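Local coordinates for protein hydroquinone dioxygenase large subunit (Pseudomonas sp., PDB 4ZXA) that serves as the large subunit of a two-subunit, iron-dependent hydroquinone 1,2-dioxygenase, which opens the ring of hydroquinone with molecular oxygen, at residues I48-K53 against D86-T91; I65-M70 against D135-T140. All coordinates share one frame; numbering follows the deposited sequence.

Contact 1 (I48-K53 against D86-T91); sequences ITWPAK and DHVIGT
Two isoleucines and a tryptophan–valine pair show how strands of different sheets can be joined by side chains alone, with no hydrogen bond between them. The terminal methyl CD1 of I89 reaches across to sit against the branch point of I48, nearest CG2, which stands anti to the backbone N, with CB close behind; I89 CD1 and I48 CG2 are 3.9 Å apart, and the two side chains meet at a slant. The indole of W50 extends alongside, and the far corner of its six-membered ring does the touching: W50 CH2 comes within 4.0 Å of V88 CG1, the two side chains crossing at roughly a right angle. W50 CZ3 also lies 4.3 Å from I89 CD1, so one methyl is shared by isoleucine and indole. At its other end the indole is tied down, NE1 bonding to the carbonyl O of V114. The loop carrying V88 is shaped by D86, whose OD1 accepts two backbone N-H groups: V88 N at 2.7 Å, from above the carboxylate plane, and I89 N at 3.0 Å, almost in line with the C-O bond. D86 OD2 turns to H59 NE2. The aspartate thus forms an Asx turn and Asx motif at the start of strand 89-93, where apolar packing joins the antiparallel sheet that contains strand 45-52 to the larger, eight-stranded one that contains strand 89-93.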
ATOM      1  N   ILE E  48      11.075  -6.919  -9.023  1.00 27.17           N
ATOM      2  CA  ILE E  48      11.054  -8.267  -9.567  1.00 27.12           C
ATOM      3  C   ILE E  48      10.995  -8.181 -11.066  1.00 26.61           C
ATOM      4  O   ILE E  48      10.137  -7.494 -11.596  1.00 32.33           O
ATOM      5  CB  ILE E  48       9.804  -9.045  -9.101  1.00 32.92           C
ATOM      6  CG1 ILE E  48       9.683  -8.990  -7.582  1.00 31.07           C
ATOM      7  CG2 ILE E  48       9.851 -10.504  -9.585  1.00 24.68           C
ATOM      8  CD1 ILE E  48      10.880  -9.600  -6.911  1.00 33.01           C
ATOM      9  N   THR E  49      11.892  -8.883 -11.753  1.00 28.89           N
ATOM     10  CA  THR E  49      11.812  -8.971 -13.205  1.00 28.98           C
ATOM     11  C   THR E  49      11.567 -10.407 -13.652  1.00 28.85           C
ATOM     12  O   THR E  49      11.855 -11.349 -12.916  1.00 29.40           O
ATOM     13  CB  THR E  49      13.074  -8.416 -13.913  1.00 32.55           C
ATOM     14  OG1 THR E  49      14.215  -9.218 -13.585  1.00 33.14           O
ATOM     15  CG2 THR E  49      13.329  -6.977 -13.513  1.00 27.08           C
ATOM     16  N   TRP E  50      11.029 -10.565 -14.857  1.00 26.48           N
ATOM     17  CA  TRP E  50      10.698 -11.877 -15.391  1.00 26.60           C
ATOM     18  C   TRP E  50      10.437 -11.761 -16.888  1.00 30.92           C
ATOM     19  O   TRP E  50       9.999 -10.715 -17.368  1.00 31.10           O
ATOM     20  CB  TRP E  50       9.459 -12.451 -14.690  1.00 23.66           C
ATOM     21  CG  TRP E  50       8.194 -11.710 -15.013  1.00 25.06           C
ATOM     22  CD1 TRP E  50       7.364 -11.934 -16.076  1.00 27.10           C
ATOM     23  CD2 TRP E  50       7.614 -10.620 -14.278  1.00 29.14           C
ATOM     24  NE1 TRP E  50       6.300 -11.062 -16.043  1.00 27.37           N
ATOM     25  CE2 TRP E  50       6.430 -10.244 -14.952  1.00 25.89           C
ATOM     26  CE3 TRP E  50       7.976  -9.932 -13.110  1.00 31.22           C
ATOM     27  CZ2 TRP E  50       5.610  -9.206 -14.506  1.00 26.05           C
ATOM     28  CZ3 TRP E  50       7.155  -8.896 -12.662  1.00 23.70           C
ATOM     29  CH2 TRP E  50       5.987  -8.546 -13.358  1.00 26.77           C
ATOM     30  N   PRO E  51      10.710 -12.840 -17.635  1.00 30.98           N
ATOM     31  CA  PRO E  51      10.486 -12.871 -19.085  1.00 33.95           C
ATOM     32  C   PRO E  51       9.009 -13.020 -19.438  1.00 36.84           C
ATOM     33  O   PRO E  51       8.305 -13.796 -18.782  1.00 33.34           O
ATOM     34  CB  PRO E  51      11.231 -14.134 -19.517  1.00 38.93           C
ATOM     35  CG  PRO E  51      11.211 -15.006 -18.297  1.00 31.57           C
ATOM     36  CD  PRO E  51      11.371 -14.064 -17.150  1.00 29.35           C
ATOM     37  N   ALA E  52       8.555 -12.286 -20.453  1.00 30.36           N
ATOM     38  CA  ALA E  52       7.201 -12.438 -20.977  1.00 31.69           C
ATOM     39  C   ALA E  52       7.049 -11.829 -22.382  1.00 41.59           C
ATOM     40  O   ALA E  52       7.198 -10.619 -22.574  1.00 40.02           O
ATOM     41  CB  ALA E  52       6.173 -11.838 -20.004  1.00 34.69           C
ATOM     42  N   LYS E  53       6.756 -12.675 -23.365  1.00 46.18           N
ATOM     43  CA  LYS E  53       6.644 -12.237 -24.759  1.00 45.51           C
ATOM     44  C   LYS E  53       7.901 -11.510 -25.252  1.00 48.18           C
ATOM     45  O   LYS E  53       7.820 -10.428 -25.838  1.00 46.41           O
ATOM     46  CB  LYS E  53       5.399 -11.363 -24.971  1.00 37.92           C
ATOM     47  CG  LYS E  53       4.106 -12.022 -24.524  1.00 45.15           C
ATOM     48  CD  LYS E  53       2.874 -11.364 -25.140  1.00 45.73           C
ATOM     49  CE  LYS E  53       3.070  -9.865 -25.351  1.00 47.96           C
ATOM     50  NZ  LYS E  53       1.787  -9.158 -25.675  1.00 44.21           N
ATOM     51  N   ASP E  86       1.259  -9.011  -3.345  1.00 25.33           N
ATOM     52  CA  ASP E  86       0.420  -7.933  -3.830  1.00 21.67           C
ATOM     53  C   ASP E  86      -0.281  -8.479  -5.064  1.00 23.51           C
ATOM     54  O   ASP E  86      -0.213  -9.671  -5.334  1.00 23.99           O
ATOM     55  CB  ASP E  86       1.216  -6.640  -4.102  1.00 18.67           C
ATOM     56  CG  ASP E  86       2.081  -6.708  -5.367  1.00 27.80           C
ATOM     57  OD1 ASP E  86       2.028  -7.714  -6.121  1.00 27.87           O
ATOM     58  OD2 ASP E  86       2.811  -5.726  -5.621  1.00 25.68           O
ATOM     59  N   HIS E  87      -0.964  -7.628  -5.817  0.63 24.66           N
ATOM     60  CA  HIS E  87      -1.804  -8.123  -6.901  0.63 24.70           C
ATOM     61  C   HIS E  87      -1.028  -8.615  -8.125  0.63 25.58           C
ATOM     62  O   HIS E  87      -1.624  -8.999  -9.131  0.63 25.64           O
ATOM     63  CB  HIS E  87      -2.857  -7.082  -7.287  0.63 24.35           C
ATOM     64  CG  HIS E  87      -3.872  -6.842  -6.216  0.63 22.50           C
ATOM     65  ND1 HIS E  87      -3.694  -5.913  -5.216  0.63 22.54           N
ATOM     66  CD2 HIS E  87      -5.069  -7.430  -5.979  0.63 23.28           C
ATOM     67  CE1 HIS E  87      -4.742  -5.931  -4.410  0.63 23.93           C
ATOM     68  NE2 HIS E  87      -5.591  -6.840  -4.854  0.63 26.87           N
ATOM     69  N   VAL E  88       0.297  -8.609  -8.033  1.00 24.99           N
ATOM     70  CA  VAL E  88       1.121  -9.140  -9.110  1.00 21.73           C
ATOM     71  C   VAL E  88       1.933 -10.359  -8.676  1.00 25.31           C
ATOM     72  O   VAL E  88       1.962 -11.360  -9.377  1.00 28.59           O
ATOM     73  CB  VAL E  88       2.064  -8.055  -9.664  1.00 24.24           C
ATOM     74  CG1 VAL E  88       2.977  -8.627 -10.723  1.00 22.62           C
ATOM     75  CG2 VAL E  88       1.243  -6.910 -10.223  1.00 24.97           C
ATOM     76  N   ILE E  89       2.569 -10.275  -7.512  1.00 25.56           N
ATOM     77  CA  ILE E  89       3.559 -11.257  -7.089  1.00 23.89           C
ATOM     78  C   ILE E  89       3.064 -12.199  -6.002  1.00 23.04           C
ATOM     79  O   ILE E  89       2.466 -11.768  -5.026  1.00 28.18           O
ATOM     80  CB  ILE E  89       4.831 -10.555  -6.566  1.00 27.05           C
ATOM     81  CG1 ILE E  89       5.475  -9.725  -7.679  1.00 28.41           C
ATOM     82  CG2 ILE E  89       5.803 -11.573  -6.030  1.00 24.48           C
ATOM     83  CD1 ILE E  89       5.975 -10.558  -8.860  1.00 24.70           C
ATOM     84  N   GLY E  90       3.336 -13.489  -6.159  1.00 24.29           N
ATOM     85  CA  GLY E  90       2.837 -14.470  -5.217  1.00 21.75           C
ATOM     86  C   GLY E  90       3.394 -15.871  -5.385  1.00 25.75           C
ATOM     87  O   GLY E  90       4.099 -16.176  -6.350  1.00 29.55           O
ATOM     88  N   THR E  91       3.084 -16.731  -4.422  1.00 22.01           N
ATOM     89  CA  THR E  91       3.489 -18.121  -4.476  1.00 21.96           C
ATOM     90  C   THR E  91       2.301 -19.031  -4.234  1.00 24.56           C
ATOM     91  O   THR E  91       1.321 -18.646  -3.598  1.00 28.30           O
ATOM     92  CB  THR E  91       4.592 -18.427  -3.463  1.00 18.58           C
ATOM     93  OG1 THR E  91       4.215 -17.933  -2.185  1.00 18.68           O
ATOM     94  CG2 THR E  91       5.873 -17.744  -3.868  1.00 22.80           C
TER

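Contact 2 (I65-M70 against D135-T140); sequences IFLRAM and DWTNAT
Segment 65-70 is continuous helix, part of helix 63-75, whereas 135-140 holds the last two residues of helix 122-136 and the loop after it; T137 is the first residue to leave helical angles, and its CA lies 7.5 Å from that of L67. The motif is the packing of a helix flank against another helix's C-terminal end. F66 and W136 meet aslant, their planes inclined at 43° and the centroids of the phenyl and the indole six-membered ring 5.7 Å apart. The closest approach joins F66 CE1 to W136 CZ3 at 3.6 Å. With CG opposite the backbone N (chi1 -172°), the phenyl leans out from its helix towards the indole, while its ring also meets F85 edge-to-face. Were a serine to replace F66, W136 would probably lose its aromatic neighbour on this side, and a gap would open beside CZ3. The indole itself is fixed from its far side, where NE1 bonds to the carbonyl O of R30. L67 spreads both methyls over the helix end: CD2 packs 3.9 Å from W136 CB, the leucine side chain set nearly square to that of the tryptophan. T137 OG1, already engaged by the carbonyl O of L133, lies 3.8 Å from L67 CD2, and the other methyl, L67 CD1, rests 3.6 Å from the carbonyl O of W136.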
ATOM      1  N   ILE E  65       6.633  -3.362   2.685  1.00 21.30           N
ATOM      2  CA  ILE E  65       5.558  -4.265   2.278  1.00 22.52           C
ATOM      3  C   ILE E  65       6.126  -5.605   1.806  1.00 25.37           C
ATOM      4  O   ILE E  65       5.678  -6.677   2.252  1.00 20.12           O
ATOM      5  CB  ILE E  65       4.643  -3.603   1.213  1.00 23.41           C
ATOM      6  CG1 ILE E  65       3.939  -2.394   1.841  1.00 22.64           C
ATOM      7  CG2 ILE E  65       3.632  -4.573   0.656  1.00 13.43           C
ATOM      8  CD1 ILE E  65       3.026  -1.666   0.897  1.00 20.02           C
ATOM      9  N   PHE E  66       7.142  -5.533   0.946  1.00 21.72           N
ATOM     10  CA  PHE E  66       7.789  -6.727   0.415  1.00 19.04           C
ATOM     11  C   PHE E  66       8.375  -7.611   1.500  1.00 23.73           C
ATOM     12  O   PHE E  66       8.155  -8.822   1.497  1.00 21.05           O
ATOM     13  CB  PHE E  66       8.901  -6.369  -0.566  1.00 23.53           C
ATOM     14  CG  PHE E  66       9.477  -7.554  -1.274  1.00 17.70           C
ATOM     15  CD1 PHE E  66      10.584  -8.214  -0.766  1.00 19.69           C
ATOM     16  CD2 PHE E  66       8.907  -8.013  -2.452  1.00 17.53           C
ATOM     17  CE1 PHE E  66      11.124  -9.324  -1.424  1.00 21.19           C
ATOM     18  CE2 PHE E  66       9.442  -9.122  -3.125  1.00 19.71           C
ATOM     19  CZ  PHE E  66      10.551  -9.772  -2.611  1.00 20.00           C
ATOM     20  N   LEU E  67       9.135  -7.012   2.413  1.00 22.69           N
ATOM     21  CA  LEU E  67       9.776  -7.778   3.481  1.00 22.78           C
ATOM     22  C   LEU E  67       8.781  -8.422   4.443  1.00 22.39           C
ATOM     23  O   LEU E  67       8.965  -9.579   4.820  1.00 21.63           O
ATOM     24  CB  LEU E  67      10.787  -6.932   4.257  1.00 23.37           C
ATOM     25  CG  LEU E  67      11.993  -6.549   3.402  1.00 28.62           C
ATOM     26  CD1 LEU E  67      12.769  -5.440   4.070  1.00 22.26           C
ATOM     27  CD2 LEU E  67      12.870  -7.782   3.132  1.00 23.81           C
ATOM     28  N   ARG E  68       7.735  -7.701   4.840  1.00 20.13           N
ATOM     29  CA  ARG E  68       6.745  -8.299   5.733  1.00 21.42           C
ATOM     30  C   ARG E  68       6.129  -9.523   5.054  1.00 23.39           C
ATOM     31  O   ARG E  68       5.927 -10.576   5.688  1.00 25.70           O
ATOM     32  CB  ARG E  68       5.645  -7.303   6.109  1.00 25.08           C
ATOM     33  CG  ARG E  68       6.131  -6.053   6.819  1.00 23.65           C
ATOM     34  CD  ARG E  68       4.966  -5.252   7.402  1.00 23.41           C
ATOM     35  NE  ARG E  68       5.382  -3.898   7.761  1.00 28.94           N
ATOM     36  CZ  ARG E  68       5.130  -2.816   7.029  1.00 29.31           C
ATOM     37  NH1 ARG E  68       4.438  -2.912   5.895  1.00 26.07           N
ATOM     38  NH2 ARG E  68       5.568  -1.635   7.443  1.00 28.12           N
ATOM     39  N   ALA E  69       5.855  -9.396   3.757  1.00 20.92           N
ATOM     40  CA  ALA E  69       5.217 -10.481   3.011  1.00 22.07           C
ATOM     41  C   ALA E  69       6.114 -11.699   2.926  1.00 21.84           C
ATOM     42  O   ALA E  69       5.679 -12.807   3.207  1.00 22.91           O
ATOM     43  CB  ALA E  69       4.822 -10.028   1.618  1.00 20.03           C
ATOM     44  N   MET E  70       7.375 -11.493   2.557  1.00 22.63           N
ATOM     45  CA  MET E  70       8.295 -12.611   2.357  1.00 24.20           C
ATOM     46  C   MET E  70       8.599 -13.243   3.691  1.00 23.79           C
ATOM     47  O   MET E  70       8.785 -14.463   3.792  1.00 21.80           O
ATOM     48  CB  MET E  70       9.603 -12.175   1.679  1.00 22.42           C
ATOM     49  CG  MET E  70      10.623 -13.312   1.570  1.00 23.39           C
ATOM     50  SD  MET E  70      11.989 -12.957   0.445  1.00 30.95           S
ATOM     51  CE  MET E  70      11.104 -12.981  -1.130  1.00 21.39           C
ATOM     52  N   ASP E 135      19.679 -10.310   3.659  1.00 31.70           N
ATOM     53  CA  ASP E 135      20.372  -9.210   3.014  1.00 24.07           C
ATOM     54  C   ASP E 135      19.585  -7.883   3.013  1.00 28.93           C
ATOM     55  O   ASP E 135      20.167  -6.821   3.221  1.00 26.66           O
ATOM     56  CB  ASP E 135      20.803  -9.605   1.603  1.00 27.70           C
ATOM     57  CG  ASP E 135      21.724  -8.567   0.966  1.00 33.01           C
ATOM     58  OD1 ASP E 135      22.892  -8.463   1.401  1.00 30.99           O
ATOM     59  OD2 ASP E 135      21.278  -7.852   0.038  1.00 27.90           O
ATOM     60  N   TRP E 136      18.271  -7.936   2.798  1.00 27.25           N
ATOM     61  CA  TRP E 136      17.489  -6.709   2.629  1.00 27.93           C
ATOM     62  C   TRP E 136      16.907  -6.143   3.931  1.00 31.87           C
ATOM     63  O   TRP E 136      16.353  -5.029   3.949  1.00 27.17           O
ATOM     64  CB  TRP E 136      16.370  -6.917   1.605  1.00 30.43           C
ATOM     65  CG  TRP E 136      16.869  -7.272   0.239  1.00 31.97           C
ATOM     66  CD1 TRP E 136      18.167  -7.410  -0.150  1.00 24.05           C
ATOM     67  CD2 TRP E 136      16.073  -7.530  -0.924  1.00 29.43           C
ATOM     68  NE1 TRP E 136      18.230  -7.737  -1.477  1.00 25.89           N
ATOM     69  CE2 TRP E 136      16.956  -7.820  -1.977  1.00 27.55           C
ATOM     70  CE3 TRP E 136      14.696  -7.539  -1.171  1.00 23.97           C
ATOM     71  CZ2 TRP E 136      16.513  -8.121  -3.261  1.00 24.80           C
ATOM     72  CZ3 TRP E 136      14.257  -7.839  -2.448  1.00 25.81           C
ATOM     73  CH2 TRP E 136      15.160  -8.124  -3.475  1.00 23.98           C
ATOM     74  N   THR E 137      17.036  -6.899   5.015  1.00 21.51           N
ATOM     75  CA  THR E 137      16.551  -6.420   6.294  1.00 26.39           C
ATOM     76  C   THR E 137      17.659  -5.783   7.127  1.00 27.82           C
ATOM     77  O   THR E 137      18.534  -6.465   7.645  1.00 31.78           O
ATOM     78  CB  THR E 137      15.885  -7.533   7.105  1.00 25.49           C
ATOM     79  OG1 THR E 137      14.897  -8.188   6.296  1.00 22.20           O
ATOM     80  CG2 THR E 137      15.229  -6.946   8.348  1.00 28.03           C
ATOM     81  N   ASN E 138      17.588  -4.468   7.258  1.00 23.81           N
ATOM     82  CA  ASN E 138      18.551  -3.701   8.014  1.00 27.04           C
ATOM     83  C   ASN E 138      18.278  -3.829   9.488  1.00 28.65           C
ATOM     84  O   ASN E 138      17.210  -4.284   9.879  1.00 31.14           O
ATOM     85  CB  ASN E 138      18.464  -2.236   7.600  1.00 28.62           C
ATOM     86  CG  ASN E 138      18.712  -2.048   6.127  1.00 28.67           C
ATOM     87  OD1 ASN E 138      19.598  -2.690   5.554  1.00 30.39           O
ATOM     88  ND2 ASN E 138      17.914  -1.192   5.492  1.00 29.60           N
ATOM     89  N   ALA E 139      19.242  -3.404  10.300  1.00 32.09           N
ATOM     90  CA  ALA E 139      19.201  -3.605  11.750  1.00 31.81           C
ATOM     91  C   ALA E 139      18.088  -2.794  12.387  1.00 35.29           C
ATOM     92  O   ALA E 139      17.793  -2.943  13.569  1.00 40.97           O
ATOM     93  CB  ALA E 139      20.532  -3.227  12.371  1.00 30.14           C
ATOM     94  N   THR E 140      17.456  -1.963  11.577  1.00 28.22           N
ATOM     95  CA  THR E 140      16.551  -0.955  12.056  1.00 27.05           C
ATOM     96  C   THR E 140      15.089  -1.373  11.785  1.00 30.53           C
ATOM     97  O   THR E 140      14.149  -0.680  12.160  1.00 28.27           O
ATOM     98  CB  THR E 140      16.919   0.372  11.360  1.00 29.60           C
ATOM     99  OG1 THR E 140      16.634   1.492  12.206  1.00 37.54           O
ATOM    100  CG2 THR E 140      16.207   0.500  10.038  1.00 24.56           C
TER

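Contacts 1 and 2 illustrate how neighbouring buried contacts can adjoin through one side chain. Their centres are about 19 Å apart, yet they touch directly: I48 CD1 of contact 1 lies 4.1 Å from F66 CE2 of contact 2, so one isoleucine serves both, CG2 nearest I89 and CD1 at the phenyl ring. The segments alternate along the chain, 48-53 and 65-70 coming before 86-91 and 135-140, which interlocks strand 45-52, helix 63-75, strand 89-93 and the end of helix 122-136. Neither contact includes a residue of the cadmium site (H256, N258, E262 and H303), but helix 63-75 is continuous with the region that supplies W76 and F79 to the 4-hydroxybenzonitrile pocket.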